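Local coordinates for protein 3-polyprenyl-4-hydroxybenzoate decarboxylase and related decarboxylases (Pelotomaculum thermopropionicum, PDB 6H6X) that binds prenylated FMN with manganese and potassium as a UbiD-family decarboxylase, and probably interconverts aromatic acids with their decarboxylated products and carbon dioxide, at residues B[8-12]-B[66-70]; B[58-64]-B[294-298]. The protein carries 8 engineered substitutions. One frame throughout, in Å; residues are numbered along the deposited sequence. Where two conformers were deposited one is given.

Contact 1 (B[8-12]-B[66-70])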
ATOM      1  N   TRP B   8     -18.908   2.626  24.565  1.00 60.19           N
ATOM      2  CA  TRP B   8     -18.108   2.610  23.366  1.00 49.81           C
ATOM      3  C   TRP B   8     -18.783   1.785  22.302  1.00 39.22           C
ATOM      4  O   TRP B   8     -18.824   2.204  21.168  1.00 34.71           O
ATOM      5  CB  TRP B   8     -16.670   2.079  23.608  1.00 45.64           C
ATOM      6  CG  TRP B   8     -15.879   2.112  22.361  1.00 43.03           C
ATOM      7  CD1 TRP B   8     -15.595   1.061  21.546  1.00 44.73           C
ATOM      8  CD2 TRP B   8     -15.357   3.259  21.733  1.00 38.61           C
ATOM      9  NE1 TRP B   8     -14.885   1.480  20.476  1.00 41.78           N
ATOM     10  CE2 TRP B   8     -14.734   2.833  20.552  1.00 38.08           C
ATOM     11  CE3 TRP B   8     -15.348   4.630  22.064  1.00 43.09           C
ATOM     12  CZ2 TRP B   8     -14.103   3.714  19.672  1.00 39.33           C
ATOM     13  CZ3 TRP B   8     -14.718   5.511  21.216  1.00 42.92           C
ATOM     14  CH2 TRP B   8     -14.105   5.056  20.020  1.00 40.47           C
ATOM     15  N   LEU B   9     -19.316   0.618  22.653  1.00 40.11           N
ATOM     16  CA  LEU B   9     -20.066  -0.161  21.638  1.00 44.97           C
ATOM     17  C   LEU B   9     -21.294   0.569  21.073  1.00 52.36           C
ATOM     18  O   LEU B   9     -21.614   0.399  19.895  1.00 62.46           O
ATOM     19  CB  LEU B   9     -20.472  -1.537  22.147  1.00 42.81           C
ATOM     20  CG  LEU B   9     -19.349  -2.443  22.577  1.00 39.66           C
ATOM     21  CD1 LEU B   9     -19.912  -3.749  23.078  1.00 43.96           C
ATOM     22  CD2 LEU B   9     -18.360  -2.697  21.441  1.00 43.14           C
ATOM     23  N   ALA B  10     -21.950   1.386  21.893  1.00 57.92           N
ATOM     24  CA  ALA B  10     -23.081   2.209  21.445  1.00 65.98           C
ATOM     25  C   ALA B  10     -22.613   3.238  20.431  1.00 64.66           C
ATOM     26  O   ALA B  10     -23.198   3.345  19.354  1.00 76.99           O
ATOM     27  CB  ALA B  10     -23.774   2.896  22.633  1.00 69.89           C
ATOM     28  N   PHE B  11     -21.557   3.973  20.765  1.00 62.25           N
ATOM     29  CA  PHE B  11     -20.889   4.888  19.817  1.00 59.76           C
ATOM     30  C   PHE B  11     -20.530   4.218  18.483  1.00 63.88           C
ATOM     31  O   PHE B  11     -20.777   4.789  17.421  1.00 63.86           O
ATOM     32  CB  PHE B  11     -19.640   5.459  20.474  1.00 64.27           C
ATOM     33  CG  PHE B  11     -18.853   6.414  19.607  1.00 69.84           C
ATOM     34  CD1 PHE B  11     -19.187   7.767  19.547  1.00 73.40           C
ATOM     35  CD2 PHE B  11     -17.733   5.970  18.905  1.00 67.32           C
ATOM     36  CE1 PHE B  11     -18.451   8.656  18.772  1.00 75.02           C
ATOM     37  CE2 PHE B  11     -16.993   6.845  18.131  1.00 73.52           C
ATOM     38  CZ  PHE B  11     -17.356   8.192  18.056  1.00 81.12           C
ATOM     39  N   LEU B  12     -19.975   3.004  18.514  1.00 69.23           N
ATOM     40  CA  LEU B  12     -19.634   2.317  17.255  1.00 65.46           C
ATOM     41  C   LEU B  12     -20.893   1.927  16.451  1.00 70.91           C
ATOM     42  O   LEU B  12     -20.901   2.040  15.220  1.00 62.92           O
ATOM     43  CB  LEU B  12     -18.787   1.050  17.495  1.00 58.01           C
ATOM     44  CG  LEU B  12     -17.395   1.103  18.109  1.00 52.54           C
ATOM     45  CD1 LEU B  12     -16.908  -0.317  18.344  1.00 53.08           C
ATOM     46  CD2 LEU B  12     -16.440   1.814  17.193  1.00 43.45           C
ATOM     47  N   LEU B  66     -10.995   6.307  15.038  1.00 51.45           N
ATOM     48  CA  LEU B  66     -11.608   5.753  16.240  1.00 44.23           C
ATOM     49  C   LEU B  66     -10.798   5.938  17.475  1.00 48.36           C
ATOM     50  O   LEU B  66     -11.357   6.300  18.492  1.00 52.20           O
ATOM     51  CB  LEU B  66     -11.991   4.300  16.052  1.00 53.47           C
ATOM     52  CG  LEU B  66     -13.096   4.174  15.005  1.00 51.92           C
ATOM     53  CD1 LEU B  66     -13.365   2.722  14.719  1.00 57.98           C
ATOM     54  CD2 LEU B  66     -14.358   4.874  15.465  1.00 54.68           C
ATOM     55  N   PHE B  67      -9.481   5.774  17.439  1.00 42.37           N
ATOM     56  CA  PHE B  67      -8.732   6.048  18.659  1.00 39.53           C
ATOM     57  C   PHE B  67      -8.776   7.511  19.023  1.00 40.04           C
ATOM     58  O   PHE B  67      -8.741   7.855  20.199  1.00 37.91           O
ATOM     59  CB  PHE B  67      -7.272   5.559  18.568  1.00 41.46           C
ATOM     60  CG  PHE B  67      -7.123   4.076  18.796  1.00 37.89           C
ATOM     61  CD1 PHE B  67      -7.112   3.568  20.078  1.00 42.25           C
ATOM     62  CD2 PHE B  67      -6.982   3.218  17.749  1.00 42.52           C
ATOM     63  CE1 PHE B  67      -6.981   2.205  20.304  1.00 44.02           C
ATOM     64  CE2 PHE B  67      -6.825   1.843  17.963  1.00 42.35           C
ATOM     65  CZ  PHE B  67      -6.824   1.337  19.240  1.00 41.15           C
ATOM     66  N   ALA B  68      -8.815   8.389  18.031  1.00 45.89           N
ATOM     67  CA  ALA B  68      -8.982   9.846  18.321  1.00 49.20           C
ATOM     68  C   ALA B  68     -10.336  10.108  18.976  1.00 40.20           C
ATOM     69  O   ALA B  68     -10.402  10.725  20.024  1.00 44.96           O
ATOM     70  CB  ALA B  68      -8.857  10.687  17.092  1.00 49.30           C
ATOM     71  N   ALA B  69     -11.396   9.601  18.389  1.00 45.62           N
ATOM     72  CA  ALA B  69     -12.725   9.621  19.043  1.00 48.10           C
ATOM     73  C   ALA B  69     -12.699   9.083  20.495  1.00 51.30           C
ATOM     74  O   ALA B  69     -13.229   9.724  21.413  1.00 50.09           O
ATOM     75  CB  ALA B  69     -13.715   8.849  18.219  1.00 47.71           C
ATOM     76  N   ALA B  70     -12.015   7.956  20.727  1.00 50.55           N
ATOM     77  CA  ALA B  70     -11.906   7.409  22.082  1.00 44.73           C
ATOM     78  C   ALA B  70     -11.265   8.357  23.048  1.00 38.64           C
ATOM     79  O   ALA B  70     -11.465   8.255  24.232  1.00 51.30           O
ATOM     80  CB  ALA B  70     -11.147   6.085  22.091  1.00 45.43           C
TER

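Contact 2 (B[58-64]-B[294-298]). With 4LU (1-deoxy-5-O-phosphono-1-(3,3,4,5-tetramethyl-9,11-dioxo-2,3,8,9,10,11-hexahydro-7H-quinolino[1,8-fg]pteridin-12-ium-7-y l)-D-ribitol), chain I.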
ATOM      1  N   THR B  58     -14.627  -8.111  19.276  1.00 40.57           N
ATOM      2  CA  THR B  58     -13.258  -7.890  18.813  1.00 43.18           C
ATOM      3  C   THR B  58     -13.213  -6.666  17.897  1.00 42.66           C
ATOM      4  O   THR B  58     -14.220  -6.303  17.320  1.00 38.86           O
ATOM      5  CB  THR B  58     -12.637  -9.135  18.173  1.00 46.07           C
ATOM      6  OG1 THR B  58     -11.215  -8.933  17.979  1.00 48.94           O
ATOM      7  CG2 THR B  58     -13.313  -9.475  16.875  1.00 45.99           C
ATOM      8  N   GLY B  59     -12.056  -5.994  17.864  1.00 37.31           N
ATOM      9  CA  GLY B  59     -11.814  -4.894  16.938  1.00 37.71           C
ATOM     10  C   GLY B  59     -12.542  -3.619  17.360  1.00 43.49           C
ATOM     11  O   GLY B  59     -13.193  -2.993  16.539  1.00 43.64           O
ATOM     12  N   LEU B  60     -12.388  -3.220  18.620  1.00 41.11           N
ATOM     13  CA  LEU B  60     -13.040  -2.000  19.175  1.00 42.74           C
ATOM     14  C   LEU B  60     -12.630  -0.727  18.520  1.00 46.02           C
ATOM     15  O   LEU B  60     -13.434   0.215  18.408  1.00 48.67           O
ATOM     16  CB  LEU B  60     -12.780  -1.844  20.683  1.00 44.35           C
ATOM     17  CG  LEU B  60     -13.274  -3.004  21.550  1.00 43.59           C
ATOM     18  CD1 LEU B  60     -12.998  -2.703  22.993  1.00 44.59           C
ATOM     19  CD2 LEU B  60     -14.751  -3.242  21.322  1.00 46.38           C
ATOM     20  N   ALA B  61     -11.385  -0.687  18.078  1.00 46.46           N
ATOM     21  CA  ALA B  61     -10.880   0.439  17.305  1.00 44.41           C
ATOM     22  C   ALA B  61      -9.745  -0.078  16.430  1.00 48.11           C
ATOM     23  O   ALA B  61      -8.824  -0.705  16.935  1.00 52.23           O
ATOM     24  CB  ALA B  61     -10.362   1.520  18.256  1.00 49.75           C
ATOM     25  N   GLY B  62      -9.820   0.188  15.140  1.00 44.38           N
ATOM     26  CA  GLY B  62      -8.901  -0.344  14.165  1.00 45.80           C
ATOM     27  C   GLY B  62      -8.355   0.663  13.180  1.00 45.40           C
ATOM     28  O   GLY B  62      -7.854   0.277  12.139  1.00 51.22           O
ATOM     29  N   ASP B  63      -8.451   1.945  13.524  1.00 42.73           N
ATOM     30  CA  ASP B  63      -7.937   3.022  12.723  1.00 43.26           C
ATOM     31  C   ASP B  63      -7.753   4.216  13.623  1.00 43.24           C
ATOM     32  O   ASP B  63      -8.296   4.260  14.737  1.00 43.63           O
ATOM     33  CB  ASP B  63      -8.835   3.312  11.523  1.00 55.28           C
ATOM     34  CG  ASP B  63     -10.211   3.906  11.903  1.00 71.65           C
ATOM     35  OD1 ASP B  63     -10.275   4.880  12.712  1.00 74.34           O
ATOM     36  OD2 ASP B  63     -11.228   3.416  11.344  1.00 75.13           O
ATOM     37  N   ARG B  64      -6.985   5.172  13.163  0.50 44.88           N
ATOM     38  CA  ARG B  64      -6.650   6.336  13.968  0.50 51.05           C
ATOM     39  C   ARG B  64      -7.830   7.282  14.260  0.50 48.25           C
ATOM     40  O   ARG B  64      -7.799   7.972  15.281  0.50 49.26           O
ATOM     41  CB  ARG B  64      -5.468   7.039  13.322  0.50 51.61           C
ATOM     42  CG  ARG B  64      -4.209   6.329  13.665  0.50 50.68           C
ATOM     43  CD  ARG B  64      -3.334   6.389  12.439  0.50 57.86           C
ATOM     44  NE  ARG B  64      -3.286   5.156  11.649  0.50 55.62           N
ATOM     45  CZ  ARG B  64      -2.255   4.340  11.720  0.50 48.31           C
ATOM     46  NH1 ARG B  64      -1.315   4.662  12.583  0.50 42.16           N
ATOM     47  NH2 ARG B  64      -2.163   3.236  10.973  0.50 48.07           N
ATOM     48  N   ARG B 294      -5.161  -4.693  13.459  1.00 27.60           N
ATOM     49  CA  ARG B 294      -5.042  -3.228  13.555  1.00 34.73           C
ATOM     50  C   ARG B 294      -5.257  -2.727  14.951  1.00 33.36           C
ATOM     51  O   ARG B 294      -4.541  -1.850  15.404  1.00 35.38           O
ATOM     52  CB  ARG B 294      -5.991  -2.533  12.574  1.00 37.93           C
ATOM     53  CG  ARG B 294      -5.594  -2.661  11.093  1.00 41.21           C
ATOM     54  CD  ARG B 294      -4.238  -2.032  10.903  1.00 41.27           C
ATOM     55  NE  ARG B 294      -3.974  -1.724   9.491  1.00 41.49           N
ATOM     56  CZ  ARG B 294      -3.276  -2.483   8.654  1.00 41.14           C
ATOM     57  NH1 ARG B 294      -2.705  -3.682   9.023  1.00 36.04           N
ATOM     58  NH2 ARG B 294      -3.097  -2.011   7.430  1.00 42.84           N
ATOM     59  N   GLU B 295      -6.184  -3.356  15.669  1.00 34.20           N
ATOM     60  CA  GLU B 295      -6.440  -3.023  17.051  1.00 32.31           C
ATOM     61  C   GLU B 295      -5.195  -3.307  17.904  1.00 33.05           C
ATOM     62  O   GLU B 295      -4.810  -2.483  18.741  1.00 36.24           O
ATOM     63  CB  GLU B 295      -7.658  -3.810  17.545  1.00 37.01           C
ATOM     64  CG  GLU B 295      -8.084  -3.624  18.986  1.00 35.62           C
ATOM     65  CD  GLU B 295      -9.269  -4.563  19.422  1.00 42.55           C
ATOM     66  OE1 GLU B 295      -9.427  -5.727  18.922  1.00 36.08           O
ATOM     67  OE2 GLU B 295     -10.063  -4.121  20.313  1.00 41.08           O
ATOM     68  N   HIS B 296      -4.596  -4.473  17.726  1.00 27.75           N
ATOM     69  CA  HIS B 296      -3.389  -4.807  18.452  1.00 32.55           C
ATOM     70  C   HIS B 296      -2.258  -3.833  18.100  1.00 34.25           C
ATOM     71  O   HIS B 296      -1.657  -3.257  18.982  1.00 35.40           O
ATOM     72  CB  HIS B 296      -2.957  -6.226  18.141  1.00 35.97           C
ATOM     73  CG  HIS B 296      -1.753  -6.684  18.885  1.00 38.11           C
ATOM     74  ND1 HIS B 296      -1.005  -7.758  18.475  1.00 42.83           N
ATOM     75  CD2 HIS B 296      -1.137  -6.199  19.985  1.00 43.80           C
ATOM     76  CE1 HIS B 296      -0.018  -7.966  19.330  1.00 46.63           C
ATOM     77  NE2 HIS B 296      -0.064  -7.019  20.248  1.00 45.61           N
ATOM     78  N   LEU B 297      -2.013  -3.663  16.807  1.00 32.36           N
ATOM     79  CA  LEU B 297      -0.913  -2.812  16.339  1.00 33.62           C
ATOM     80  C   LEU B 297      -1.079  -1.342  16.754  1.00 36.63           C
ATOM     81  O   LEU B 297      -0.129  -0.740  17.271  1.00 36.46           O
ATOM     82  CB  LEU B 297      -0.760  -2.949  14.811  1.00 36.14           C
ATOM     83  CG  LEU B 297      -0.337  -4.345  14.305  1.00 36.12           C
ATOM     84  CD1 LEU B 297      -0.082  -4.326  12.833  1.00 37.02           C
ATOM     85  CD2 LEU B 297       0.828  -4.946  15.104  1.00 43.82           C
ATOM     86  N   LEU B 298      -2.301  -0.792  16.640  1.00 37.73           N
ATOM     87  CA  LEU B 298      -2.541   0.624  16.992  1.00 34.65           C
ATOM     88  C   LEU B 298      -2.516   0.933  18.473  1.00 34.85           C
ATOM     89  O   LEU B 298      -2.104   2.058  18.879  1.00 34.66           O
ATOM     90  CB  LEU B 298      -3.804   1.153  16.315  1.00 35.85           C
ATOM     91  CG  LEU B 298      -3.657   1.284  14.817  1.00 38.23           C
ATOM     92  CD1 LEU B 298      -4.972   1.617  14.108  1.00 47.20           C
ATOM     93  CD2 LEU B 298      -2.667   2.361  14.532  1.00 38.87           C
TER
HETATM   94  C9  4LU I 503       0.436  -5.336  24.629  1.00 56.45           C
HETATM   95  C8  4LU I 503      -0.800  -5.470  23.929  1.00 49.77           C
HETATM   96  C7  4LU I 503      -1.314  -6.711  23.540  1.00 47.98           C
HETATM   97  C10 4LU I 503       3.098  -7.464  26.217  1.00 57.01           C
HETATM   98  C6  4LU I 503      -0.402  -7.920  23.659  1.00 50.55           C
HETATM   99  N3  4LU I 503       3.968  -9.614  27.770  1.00 57.60           N
HETATM  100  C2  4LU I 503       4.498  -8.364  27.964  1.00 58.97           C
HETATM  101  C13 4LU I 503      -1.877  -9.796  22.346  1.00 50.40           C
HETATM  102  C5  4LU I 503      -0.787  -9.387  23.317  1.00 51.50           C
HETATM  103  C1  4LU I 503       1.469 -10.062  24.029  1.00 53.93           C
HETATM  104  O2  4LU I 503       5.381  -8.190  28.861  1.00 59.62           O
HETATM  105  N1  4LU I 503       4.061  -7.311  27.209  1.00 56.51           N
HETATM  106  C4  4LU I 503       3.016  -9.870  26.825  1.00 57.66           C
HETATM  107  O4  4LU I 503       2.542 -11.028  26.691  1.00 55.60           O
HETATM  108  C4A 4LU I 503       2.529  -8.734  25.965  1.00 55.83           C
HETATM  109  N5  4LU I 503       1.504  -8.898  24.975  1.00 55.88           N
HETATM  110  C3  4LU I 503       0.238 -10.423  23.623  1.00 56.76           C
HETATM  111  C12 4LU I 503      -1.605  -9.731  24.595  1.00 54.10           C
HETATM  112  C5A 4LU I 503       0.770  -7.766  24.526  1.00 50.93           C
HETATM  113  C7M 4LU I 503      -2.638  -6.802  22.783  1.00 53.52           C
HETATM  114  C8M 4LU I 503      -1.542  -4.181  23.701  1.00 52.53           C
HETATM  115  C9A 4LU I 503       1.286  -6.424  24.919  1.00 52.64           C
HETATM  116  N10 4LU I 503       2.624  -6.357  25.468  1.00 50.44           N
HETATM  117  C1' 4LU I 503       3.280  -5.074  25.715  1.00 54.91           C
HETATM  118  C2' 4LU I 503       3.028  -4.394  27.080  1.00 56.20           C
HETATM  119  O2' 4LU I 503       1.657  -4.420  27.490  1.00 55.03           O
HETATM  120  C3' 4LU I 503       3.436  -2.935  26.949  1.00 57.27           C
HETATM  121  O3' 4LU I 503       4.742  -2.856  26.372  1.00 54.84           O
HETATM  122  C4' 4LU I 503       3.350  -2.190  28.284  1.00 58.26           C
HETATM  123  O4' 4LU I 503       3.283  -0.737  28.153  1.00 47.19           O
HETATM  124  C5' 4LU I 503       4.477  -2.474  29.263  1.00 58.22           C
HETATM  125  O5' 4LU I 503       4.086  -1.629  30.366  1.00 62.64           O
HETATM  126  P   4LU I 503       5.107  -1.171  31.545  1.00 61.63           P
HETATM  127  O2P 4LU I 503       4.259  -0.483  32.630  1.00 59.05           O
HETATM  128  O3P 4LU I 503       5.712  -2.489  32.110  1.00 50.87           O
HETATM  129  O1P 4LU I 503       6.073  -0.207  30.854  1.00 60.88           O
HETATM  130  O   HOH W   1      -8.722  -7.811  17.332  1.00 34.97           O

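Contact 1 (B[8-12]-B[66-70])
Trp-8, Phe-11 and Leu-12 of helix 5-14 meet Leu-66, Ala-69 and Ala-70 of helix 64-70 in an apolar helix-helix contact within the N-terminal UbiD region, side chains of the first helix touching both side chains and backbone of the second. The two short axes stay 12.0 Å apart at 132° between their directions, too wide for backbones to touch, and the indole of Trp-8 bridges the gap. With CG anti to the backbone N (chi1 -179°), that ring is thrown across, its six-membered end first. Its CZ3 lies 3.5 Å from Ala-70 CA, and its CH2 sits 3.4 Å from Leu-66 O, a carbonyl already engaged by Ala-70 N in the helix. Beside the indole, Phe-11 brings CZ to 3.7 Å from Ala-69 CB, while its CD2 lies over one face of the Trp-8 ring, toward the rim. Phe-11 also turns a ring edge to Leu-66 CD2. Leu-12 and Leu-66 meet at their methyl ends, Leu-12 CD2 being 4.0 Å from Leu-66 CD1. His-193 meets the Trp-8 ring at a steep angle. No hydrogen bond joins the two segments, so their spacing rests on van der Waals fit around the indole, whose NE1 donates instead to Leu-60 O in the loop before helix 64-70.

Contact 2 (B[58-64]-B[294-298])
Glu-295 reaches out of the first turn of helix 294-315 and takes two successive backbone N-H groups of the 58-64 loop, one on each carboxylate oxygen. Gly-59 N donates to OE1 of Glu-295 at 2.8 Å, somewhat bent (138°). Leu-60 N donates to OE2 of Glu-295 at 3.0 Å, more nearly straight (153°). Both donors lie well out of the carboxylate plane. The Glu-295 side chain is extended through CD, with CG anti to the backbone N (chi1 179°), which carries the acid to the loop. A water donates to OE1 and also bonds Thr-58 OG1, which has Thr-288 O as a further partner; His-287 NE2 is hydrogen-bonded to OE2 of Glu-295. Thus several bonds hold the buried carboxylate, and this setting would probably favour its charged form. The loop links strand 56-58 to helix 64-70, whose N-cap is Asp-63: OD1 takes Leu-66 N. Ahead of the cap, Ala-61 O receives a CA-H...O contact from Glu-295 CA at 3.3 Å, and Leu-298 CD1 packs 3.5 Å from Asp-63 N. The Arg-294 side chain turns away, its NH2 in a salt bridge with Glu-376 OE1 of the second subunit, while His-296 lays its ring against the prenylated flavin, His-296 CD2 3.2 Å from C7M of 4LU.

Overall arrangement
The centres of contacts 1 and 2 lie about 11 Å apart, and their segments alternate along the chain: 8-12, 58-64, 66-70, then 294-298 after the strands of the flavin-binding region. Loop 58-64 runs directly into helix 64-70, so one continuous piece of chain faces helix 5-14 in contact 1 and the start of helix 294-315 in contact 2. Phe-67 joins them, its CE2 packing 3.5 Å from Leu-298 CB and 3.4 Å from Ala-61 O; Leu-12 CD1 meets Leu-60 O at 3.5 Å. Together they connect the N-terminal region to the helix that carries His-296 into the prenylated-FMN pocket, although contact 1 itself lies away from that site.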